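Local coordinates for protein amidase, hydantoinase/carbamoylase family (Burkholderia vietnamiensis, PDB 5I4M) that probably hydrolyses N-carbamoyl-L-amino acids as a dimeric, two-zinc amidase of the peptidase M20 family, at residues 106-111 against 150-155. Sequence-based numbering, arbitrary orientation.
With ZN (zinc ion), chain D; 3PG (3-phosphoglyceric acid), chain E.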
loop_
_atom_site.group_PDB
_atom_site.type_symbol
_atom_site.label_atom_id
_atom_site.label_comp_id
_atom_site.label_asym_id
_atom_site.label_seq_id
_atom_site.Cartn_x
_atom_site.Cartn_y
_atom_site.Cartn_z
ATOM N N ASP A 106 3.569 13.887 19.328
ATOM C CA ASP A 106 3.092 12.941 18.332
ATOM C C ASP A 106 4.188 11.931 18.009
ATOM O O ASP A 106 5.375 12.169 18.249
ATOM C CB ASP A 106 2.628 13.673 17.064
ATOM C CG ASP A 106 3.763 14.385 16.342
ATOM O OD1 ASP A 106 4.283 15.378 16.894
ATOM O OD2 ASP A 106 4.105 13.979 15.203
ATOM N N SER A 107 3.778 10.782 17.468
ATOM C CA SER A 107 4.714 9.707 17.181
ATOM C C SER A 107 4.492 9.146 15.787
ATOM O O SER A 107 3.522 9.467 15.095
ATOM C CB SER A 107 4.592 8.557 18.195
ATOM O OG SER A 107 3.514 7.703 17.842
ATOM N N GLN A 108 5.422 8.285 15.398
ATOM C CA GLN A 108 5.260 7.435 14.240
ATOM C C GLN A 108 4.272 6.317 14.552
ATOM O O GLN A 108 3.989 6.039 15.721
ATOM C CB GLN A 108 6.611 6.844 13.853
ATOM C CG GLN A 108 7.595 7.882 13.424
ATOM C CD GLN A 108 7.333 8.293 11.996
ATOM O OE1 GLN A 108 6.728 7.537 11.234
ATOM N NE2 GLN A 108 7.770 9.495 11.625
ATOM N N PRO A 109 3.746 5.649 13.518
ATOM C CA PRO A 109 2.913 4.462 13.768
ATOM C C PRO A 109 3.674 3.363 14.485
ATOM O O PRO A 109 3.088 2.637 15.296
ATOM C CB PRO A 109 2.471 4.030 12.362
ATOM C CG PRO A 109 3.428 4.706 11.414
ATOM C CD PRO A 109 3.842 5.986 12.083
ATOM N N THR A 110 4.961 3.212 14.191
ATOM C CA THR A 110 5.864 2.323 14.928
ATOM C C THR A 110 6.719 3.131 15.894
ATOM O O THR A 110 7.945 2.987 15.963
ATOM C CB THR A 110 6.751 1.537 13.962
ATOM O OG1 THR A 110 7.441 2.454 13.103
ATOM C CG2 THR A 110 5.930 0.583 13.123
ATOM N N GLY A 111 6.083 4.014 16.644
ATOM C CA GLY A 111 6.834 4.942 17.459
ATOM C C GLY A 111 7.322 4.343 18.766
ATOM O O GLY A 111 6.799 3.356 19.291
ATOM N N GLU A 150 6.428 14.909 13.318
ATOM C CA GLU A 150 6.994 13.744 12.636
ATOM C C GLU A 150 6.847 13.836 11.122
ATOM O O GLU A 150 7.642 13.233 10.390
ATOM C CB GLU A 150 6.343 12.449 13.130
ATOM C CG GLU A 150 6.753 12.014 14.542
ATOM C CD GLU A 150 8.135 11.368 14.589
ATOM O OE1 GLU A 150 8.854 11.384 13.570
ATOM O OE2 GLU A 150 8.516 10.836 15.657
ATOM N N GLY A 151 5.835 14.551 10.640
ATOM C CA GLY A 151 5.607 14.617 9.207
ATOM C C GLY A 151 5.182 13.312 8.571
ATOM O O GLY A 151 5.378 13.131 7.365
ATOM N N SER A 152 4.582 12.403 9.345
ATOM C CA SER A 152 4.164 11.096 8.848
ATOM C C SER A 152 2.708 11.091 8.388
ATOM O O SER A 152 2.411 10.708 7.249
ATOM C CB SER A 152 4.373 10.030 9.932
ATOM O OG SER A 152 3.885 8.771 9.474
ATOM N N ARG A 153 1.789 11.525 9.254
ATOM C CA ARG A 153 0.374 11.553 8.879
ATOM C C ARG A 153 0.085 12.692 7.909
ATOM O O ARG A 153 -0.633 12.509 6.918
ATOM C CB ARG A 153 -0.505 11.697 10.117
ATOM C CG ARG A 153 -1.985 11.796 9.766
ATOM C CD ARG A 153 -2.877 12.010 10.977
ATOM N NE ARG A 153 -4.265 12.137 10.526
ATOM C CZ ARG A 153 -5.275 12.573 11.271
ATOM N NH1 ARG A 153 -5.072 12.936 12.539
ATOM N NH2 ARG A 153 -6.489 12.640 10.737
ATOM N N PHE A 154 0.613 13.876 8.193
ATOM C CA PHE A 154 0.627 14.992 7.262
ATOM C C PHE A 154 2.089 15.304 7.002
ATOM O O PHE A 154 2.885 15.352 7.943
ATOM C CB PHE A 154 -0.080 16.242 7.812
ATOM C CG PHE A 154 -1.286 15.958 8.669
ATOM C CD1 PHE A 154 -1.137 15.651 10.015
ATOM C CD2 PHE A 154 -2.565 16.069 8.148
ATOM C CE1 PHE A 154 -2.235 15.412 10.817
ATOM C CE2 PHE A 154 -3.678 15.832 8.943
ATOM C CZ PHE A 154 -3.516 15.499 10.280
ATOM N N ALA A 155 2.447 15.491 5.741
ATOM C CA ALA A 155 3.838 15.748 5.435
ATOM C C ALA A 155 4.021 17.191 4.965
ATOM O O ALA A 155 3.088 17.795 4.433
ATOM C CB ALA A 155 4.345 14.790 4.347
HETATM ZN ZN ZN D . 10.510 10.761 15.146
HETATM C C1 3PG E . 12.865 13.292 10.787
HETATM O O1 3PG E . 12.497 12.273 10.175
HETATM O O2 3PG E . 14.069 13.555 11.000
HETATM C C2 3PG E . 11.804 14.233 11.278
HETATM O O3 3PG E . 12.365 15.538 11.511
HETATM C C3 3PG E . 11.254 13.689 12.577
HETATM O O1P 3PG E . 12.286 13.696 13.566
HETATM P P 3PG E . 12.090 12.815 14.931
HETATM O O2P 3PG E . 10.682 13.078 15.410
HETATM O O3P 3PG E . 12.290 11.379 14.465
HETATM O O4P 3PG E . 13.169 13.370 15.878
HETATM O O HOH W 1 7.932 8.436 16.912
#
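Gln108 and Glu150 meet through their side-chain ends. The amide nitrogen NE2 of Gln108 donates to Glu150 OE1 over 2.9 Å in a nearly straight bond (168°), the acceptor lying close to the amide plane. OE1 is met from above its carboxylate, the two flat groups standing almost perpendicular (85°). Both chains set CG anti to the carbonyl carbon and fold at chi2, which for Glu150 (-77°) turns the carboxylate toward zinc. Zinc is held by both oxygens of Glu150, 2.1 Å from OE2 and 2.4 Å from OE1, and this two-point grip sets the carboxylate; two phosphate oxygens of 3-phosphoglycerate, Asp115 and His403 also bind the metal. A water that accepts from Gln108 N lies 2.8 Å from Glu150 OE2, on the other oxygen from Gln108 NE2. This is one metal site of the two-zinc centre of the M20 catalytic domain: Asp115 and Glu150 come from the loops after strands 99-103 and 141-145, His403 from the loop after strand 390-395. At the main chain of Glu150, Asp106 OD2 accepts Glu150 N through its syn lone pair at 3.1 Å and also packs on Glu150 CG; its OD1 takes Glu149 N, so one carboxylate holds two successive amides of the metal-binding loop. Ser152 comes alongside the Gln108 amide, its CB 3.7 Å from Gln108 OE1, while its OG lies 3.8 Å from Pro109 CD. The second subunit closes this corner: its Ser294 OG hydrogen-bonds both Ser152 OG and Gln108 OE1, and its Asn296 bonds Gln108 NE2, Glu150 O and 3-phosphoglycerate.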